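Local coordinates for protein TssK (Serratia sp. FS14, PDB 5Y0E) that forms trimers and belongs to the baseplate of the bacterial type VI secretion system, which it probably links to the membrane complex, at residues 122-128 against 144-150; 61-65 against 76-80. All coordinates share one frame; numbering follows the deposited sequence.

Contact 1. Residues 122-128 against 144-150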
loop_
_atom_site.group_PDB
_atom_site.type_symbol
_atom_site.label_atom_id
_atom_site.label_comp_id
_atom_site.label_asym_id
_atom_site.label_seq_id
_atom_site.Cartn_x
_atom_site.Cartn_y
_atom_site.Cartn_z
ATOM N N ALA A 122 1.669 40.182 9.130
ATOM C CA ALA A 122 1.225 40.237 7.769
ATOM C C ALA A 122 1.741 39.029 7.037
ATOM O O ALA A 122 2.814 38.577 7.288
ATOM C CB ALA A 122 1.716 41.501 7.117
ATOM N N ARG A 123 0.967 38.515 6.111
ATOM C CA ARG A 123 1.384 37.356 5.384
ATOM C C ARG A 123 2.253 37.703 4.210
ATOM O O ARG A 123 3.023 36.901 3.761
ATOM C CB ARG A 123 0.174 36.572 4.920
ATOM C CG ARG A 123 -0.452 35.744 6.009
ATOM C CD ARG A 123 -1.849 35.285 5.689
ATOM N NE ARG A 123 -1.854 34.367 4.584
ATOM C CZ ARG A 123 -1.802 33.054 4.699
ATOM N NH1 ARG A 123 -1.740 32.495 5.874
ATOM N NH2 ARG A 123 -1.822 32.302 3.632
ATOM N N TYR A 124 2.155 38.919 3.728
ATOM C CA TYR A 124 2.929 39.277 2.576
ATOM C C TYR A 124 3.730 40.541 2.697
ATOM O O TYR A 124 3.384 41.432 3.423
ATOM C CB TYR A 124 2.008 39.404 1.377
ATOM C CG TYR A 124 1.397 38.113 0.929
ATOM C CD1 TYR A 124 2.030 37.325 0.022
ATOM C CD2 TYR A 124 0.187 37.698 1.414
ATOM C CE1 TYR A 124 1.488 36.153 -0.391
ATOM C CE2 TYR A 124 -0.366 36.522 1.007
ATOM C CZ TYR A 124 0.294 35.756 0.098
ATOM O OH TYR A 124 -0.240 34.584 -0.320
ATOM N N LEU A 125 4.827 40.586 1.965
ATOM C CA LEU A 125 5.670 41.748 1.898
ATOM C C LEU A 125 5.681 42.131 0.449
ATOM O O LEU A 125 6.071 41.358 -0.383
ATOM C CB LEU A 125 7.070 41.436 2.334
ATOM C CG LEU A 125 7.973 42.633 2.167
ATOM C CD1 LEU A 125 7.638 43.668 3.207
ATOM C CD2 LEU A 125 9.413 42.210 2.255
ATOM N N ALA A 126 5.286 43.351 0.156
ATOM C CA ALA A 126 5.172 43.803 -1.220
ATOM C C ALA A 126 6.529 44.216 -1.765
ATOM O O ALA A 126 7.334 44.826 -1.064
ATOM C CB ALA A 126 4.194 44.966 -1.317
ATOM N N TYR A 127 6.778 43.873 -3.023
ATOM C CA TYR A 127 8.003 44.242 -3.704
ATOM C C TYR A 127 7.680 44.562 -5.154
ATOM O O TYR A 127 6.642 44.166 -5.684
ATOM C CB TYR A 127 9.048 43.137 -3.626
ATOM C CG TYR A 127 8.705 41.884 -4.398
ATOM C CD1 TYR A 127 7.801 40.960 -3.900
ATOM C CD2 TYR A 127 9.312 41.609 -5.603
ATOM C CE1 TYR A 127 7.508 39.823 -4.585
ATOM C CE2 TYR A 127 9.021 40.471 -6.295
ATOM C CZ TYR A 127 8.119 39.583 -5.782
ATOM O OH TYR A 127 7.830 38.450 -6.483
ATOM N N GLU A 128 8.582 45.278 -5.801
ATOM C CA GLU A 128 8.322 45.779 -7.137
ATOM C C GLU A 128 9.045 44.933 -8.170
ATOM O O GLU A 128 10.180 44.511 -7.954
ATOM C CB GLU A 128 8.751 47.237 -7.261
ATOM C CG GLU A 128 8.016 47.980 -8.349
ATOM C CD GLU A 128 8.636 49.320 -8.644
ATOM O OE1 GLU A 128 9.061 49.536 -9.799
ATOM O OE2 GLU A 128 8.709 50.148 -7.712
ATOM N N LEU A 144 4.748 46.123 -11.644
ATOM C CA LEU A 144 3.723 45.751 -10.681
ATOM C C LEU A 144 4.322 45.530 -9.304
ATOM O O LEU A 144 5.516 45.296 -9.152
ATOM C CB LEU A 144 2.965 44.479 -11.099
ATOM C CG LEU A 144 2.342 44.351 -12.501
ATOM C CD1 LEU A 144 1.322 43.239 -12.532
ATOM C CD2 LEU A 144 1.707 45.632 -12.971
ATOM N N GLN A 145 3.465 45.603 -8.308
ATOM C CA GLN A 145 3.802 45.200 -6.956
ATOM C C GLN A 145 3.306 43.779 -6.714
ATOM O O GLN A 145 2.098 43.517 -6.743
ATOM C CB GLN A 145 3.210 46.169 -5.939
ATOM C CG GLN A 145 4.263 47.091 -5.392
ATOM C CD GLN A 145 3.721 48.151 -4.477
ATOM O OE1 GLN A 145 2.547 48.483 -4.518
ATOM N NE2 GLN A 145 4.580 48.679 -3.623
ATOM N N PHE A 146 4.242 42.870 -6.486
ATOM C CA PHE A 146 3.931 41.495 -6.147
ATOM C C PHE A 146 3.956 41.296 -4.641
ATOM O O PHE A 146 4.396 42.149 -3.881
ATOM C CB PHE A 146 4.913 40.535 -6.794
ATOM C CG PHE A 146 4.796 40.458 -8.269
ATOM C CD1 PHE A 146 3.869 39.626 -8.856
ATOM C CD2 PHE A 146 5.637 41.202 -9.082
ATOM C CE1 PHE A 146 3.774 39.544 -10.248
ATOM C CE2 PHE A 146 5.548 41.124 -10.461
ATOM C CZ PHE A 146 4.616 40.293 -11.048
ATOM N N GLY A 147 3.476 40.136 -4.224
ATOM C CA GLY A 147 3.460 39.757 -2.819
ATOM C C GLY A 147 4.380 38.577 -2.584
ATOM O O GLY A 147 4.426 37.647 -3.386
ATOM N N ARG A 148 5.080 38.618 -1.478
ATOM C CA ARG A 148 6.019 37.598 -1.136
ATOM C C ARG A 148 5.699 37.117 0.240
ATOM O O ARG A 148 5.511 37.902 1.137
ATOM C CB ARG A 148 7.393 38.199 -1.198
ATOM C CG ARG A 148 8.488 37.387 -0.583
ATOM C CD ARG A 148 9.592 38.329 -0.194
ATOM N NE ARG A 148 10.625 37.697 0.594
ATOM C CZ ARG A 148 11.905 37.978 0.459
ATOM N NH1 ARG A 148 12.800 37.376 1.213
ATOM N NH2 ARG A 148 12.281 38.869 -0.424
ATOM N N LEU A 149 5.625 35.804 0.380
ATOM C CA LEU A 149 5.277 35.154 1.630
ATOM C C LEU A 149 6.255 35.400 2.732
ATOM O O LEU A 149 7.414 35.109 2.605
ATOM C CB LEU A 149 5.185 33.660 1.431
ATOM C CG LEU A 149 3.846 33.064 1.075
ATOM C CD1 LEU A 149 4.018 31.579 0.988
ATOM C CD2 LEU A 149 2.810 33.407 2.099
ATOM N N ARG A 150 5.755 35.868 3.855
ATOM C CA ARG A 150 6.586 36.159 4.991
ATOM C C ARG A 150 6.849 34.965 5.878
ATOM O O ARG A 150 6.416 34.900 6.999
ATOM C CB ARG A 150 5.987 37.301 5.771
ATOM C CG ARG A 150 5.712 38.483 4.875
ATOM C CD ARG A 150 5.887 39.798 5.564
ATOM N NE ARG A 150 5.335 39.756 6.887
ATOM C CZ ARG A 150 6.008 40.065 7.973
ATOM N NH1 ARG A 150 7.244 40.433 7.885
ATOM N NH2 ARG A 150 5.448 40.001 9.137
#
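The Tyr127 ring reaches across to residues 144-150, with the carbonyl of Gly147 at its edge, near the ring plane, and the CB atoms of Phe146 and Arg148 approaching obliquely. Tyr127 CE1 and CZ both come to 3.5 Å from Phe146 CB, laying that side of the ring against the methylene. Tyr127 holds CG between its backbone N and carbonyl carbon (chi1 68°), which swings the ring over the partner strand. The Phe146 ring leads away, and the two rings lie obliquely to each other, their planes 32° apart. On the face of Tyr124 and Leu149, the Tyr124 ring has Arg148 N at its edge, near the plane, and runs alongside Leu149, with CE1 3.9 Å from Leu149 CD2. Gly147 suits its place because the Tyr124 ring occupies the space beside its CA, CD1 lying 3.7 Å from Gly147 C.

The Arg150 guanidinium takes Ala122 O at its edge: NE donates to that oxygen over 2.8 Å in a nearly straight bond (166°), though from above the carbonyl plane. A chain bent beyond CG folds Arg150 back to it, the aliphatic part passing Leu125 CB, and NH1 forms a salt bridge with Glu116. Arg150 N also donates to Arg123 O (2.9 Å), so one arginine grips two successive carbonyls. Reciprocal backbone bonds join Leu125 to Arg148 and Tyr127 to Phe146, including Phe146 N to Tyr127 O at 2.8 Å. Gly147 also pairs antiparallel with a strand of the second subunit, carrying the sheet across the interface. The whole is a twisted antiparallel beta hairpin of strands 124-131 and 142-155.

Contact 2. Residues 61-65 against 76-80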
loop_
_atom_site.group_PDB
_atom_site.type_symbol
_atom_site.label_atom_id
_atom_site.label_comp_id
_atom_site.label_asym_id
_atom_site.label_seq_id
_atom_site.Cartn_x
_atom_site.Cartn_y
_atom_site.Cartn_z
ATOM N N ALA A 61 19.715 27.960 8.348
ATOM C CA ALA A 61 19.329 28.550 7.083
ATOM C C ALA A 61 18.835 27.475 6.125
ATOM O O ALA A 61 19.435 26.406 6.010
ATOM C CB ALA A 61 20.495 29.307 6.472
ATOM N N LEU A 62 17.759 27.778 5.412
ATOM C CA LEU A 62 17.224 26.887 4.392
ATOM C C LEU A 62 17.688 27.340 3.020
ATOM O O LEU A 62 17.339 28.430 2.585
ATOM C CB LEU A 62 15.706 26.867 4.443
ATOM C CG LEU A 62 15.215 26.502 5.821
ATOM C CD1 LEU A 62 13.718 26.467 5.850
ATOM C CD2 LEU A 62 15.793 25.171 6.190
ATOM N N ASN A 63 18.466 26.500 2.340
ATOM C CA ASN A 63 18.770 26.752 0.933
ATOM C C ASN A 63 17.493 26.846 0.099
ATOM O O ASN A 63 17.333 27.758 -0.712
ATOM C CB ASN A 63 19.666 25.643 0.380
ATOM C CG ASN A 63 21.126 25.844 0.698
ATOM O OD1 ASN A 63 21.607 26.966 0.782
ATOM N ND2 ASN A 63 21.850 24.746 0.854
ATOM N N ALA A 64 16.576 25.904 0.290
ATOM C CA ALA A 64 15.390 25.753 -0.535
ATOM C C ALA A 64 14.386 24.910 0.231
ATOM O O ALA A 64 14.762 24.131 1.103
ATOM C CB ALA A 64 15.727 25.095 -1.870
ATOM N N ALA A 65 13.112 25.065 -0.108
ATOM C CA ALA A 65 12.069 24.250 0.495
ATOM C C ALA A 65 10.775 24.431 -0.282
ATOM O O ALA A 65 10.564 25.455 -0.926
ATOM C CB ALA A 65 11.853 24.623 1.959
ATOM N N ARG A 76 7.099 27.752 -1.881
ATOM C CA ARG A 76 8.247 27.263 -2.619
ATOM C C ARG A 76 9.255 28.398 -2.678
ATOM O O ARG A 76 8.888 29.522 -3.011
ATOM C CB ARG A 76 7.842 26.818 -4.024
ATOM C CG ARG A 76 9.005 26.484 -4.924
ATOM C CD ARG A 76 8.535 26.117 -6.321
ATOM N NE ARG A 76 7.398 25.206 -6.270
ATOM C CZ ARG A 76 7.501 23.879 -6.254
ATOM N NH1 ARG A 76 8.695 23.300 -6.298
ATOM N NH2 ARG A 76 6.410 23.125 -6.193
ATOM N N PHE A 77 10.508 28.120 -2.337
ATOM C CA PHE A 77 11.536 29.138 -2.453
ATOM C C PHE A 77 12.867 28.467 -2.705
ATOM O O PHE A 77 13.037 27.274 -2.474
ATOM C CB PHE A 77 11.608 30.045 -1.219
ATOM C CG PHE A 77 12.040 29.351 0.046
ATOM C CD1 PHE A 77 13.362 29.000 0.259
ATOM C CD2 PHE A 77 11.129 29.085 1.036
ATOM C CE1 PHE A 77 13.752 28.376 1.414
ATOM C CE2 PHE A 77 11.517 28.467 2.201
ATOM C CZ PHE A 77 12.830 28.111 2.387
ATOM N N SER A 78 13.815 29.255 -3.182
ATOM C CA SER A 78 15.153 28.749 -3.421
ATOM C C SER A 78 16.109 29.921 -3.481
ATOM O O SER A 78 15.761 30.998 -3.951
ATOM C CB SER A 78 15.236 27.945 -4.705
ATOM O OG SER A 78 16.575 27.596 -4.951
ATOM N N GLY A 79 17.312 29.704 -2.988
ATOM C CA GLY A 79 18.277 30.772 -2.973
ATOM C C GLY A 79 18.106 31.684 -1.785
ATOM O O GLY A 79 16.997 31.922 -1.314
ATOM N N ALA A 80 19.225 32.229 -1.323
ATOM C CA ALA A 80 19.209 33.100 -0.161
ATOM C C ALA A 80 18.352 34.333 -0.386
ATOM O O ALA A 80 17.827 34.897 0.573
ATOM C CB ALA A 80 20.633 33.500 0.195
#
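Backbone hydrogen bonds set the pairing of residues 61-65 with 76-80. Ala65 and Phe77 exchange two: Phe77 N to Ala65 O at 3.0 Å, and Ala65 N to Phe77 O at 3.2 Å. Beyond them Gly79 N donates to Asn63 O over 3.0 Å. Gly79 fits because phi 83° and psi 148° leave no room for a CB beside Ser78 O.

Contacts round the Phe77 ring are mostly apolar. Its CG lies between the backbone N and the carbonyl carbon (chi1 66°), which leans the ring across the opposite strand. Over one face, toward the rim, lies Ala65 N, its N-H spent on Phe77 O. Leu62 CB meets the ring at its edge, 3.7 Å from Phe77 CZ, and Ala65 CB comes to 3.6 Å from the same CZ. The small methyl of Ala65 lets the ring settle close to the backbone. On the other face of the sheet, Ala64 CB packs against Ser78 CB at 4.0 Å, a modest contact that suits a more exposed side.

Strand 62-68 is central in its three-stranded antiparallel sheet. Strand 44-50 flanks it, with Asn63 and Ala64 forming a classic bulge opposite Asp49, while Leu62 packs on Leu153 and Phe77 on Leu151 of strand 142-155.

Contacts 1 and 2 are two beta hairpins made in series along the chain, with 61-65/76-80 closed before 122-128/144-150 opens. Their centres are about 17 Å apart and their nearest atoms about 6 Å; they do not touch, but shared elements connect them. One is strand 142-155, which supplies residues 144-149 to contact 1 and then runs on to place Leu151 and Leu153 against the apolar side of contact 2. Another is Arg123 of contact 1, which forms a salt bridge with Asp71 and a hydrogen bond with Thr73, in the loop that joins strands 62-68 and 74-78. Both hairpins also meet the second subunit, far more extensively at contact 1.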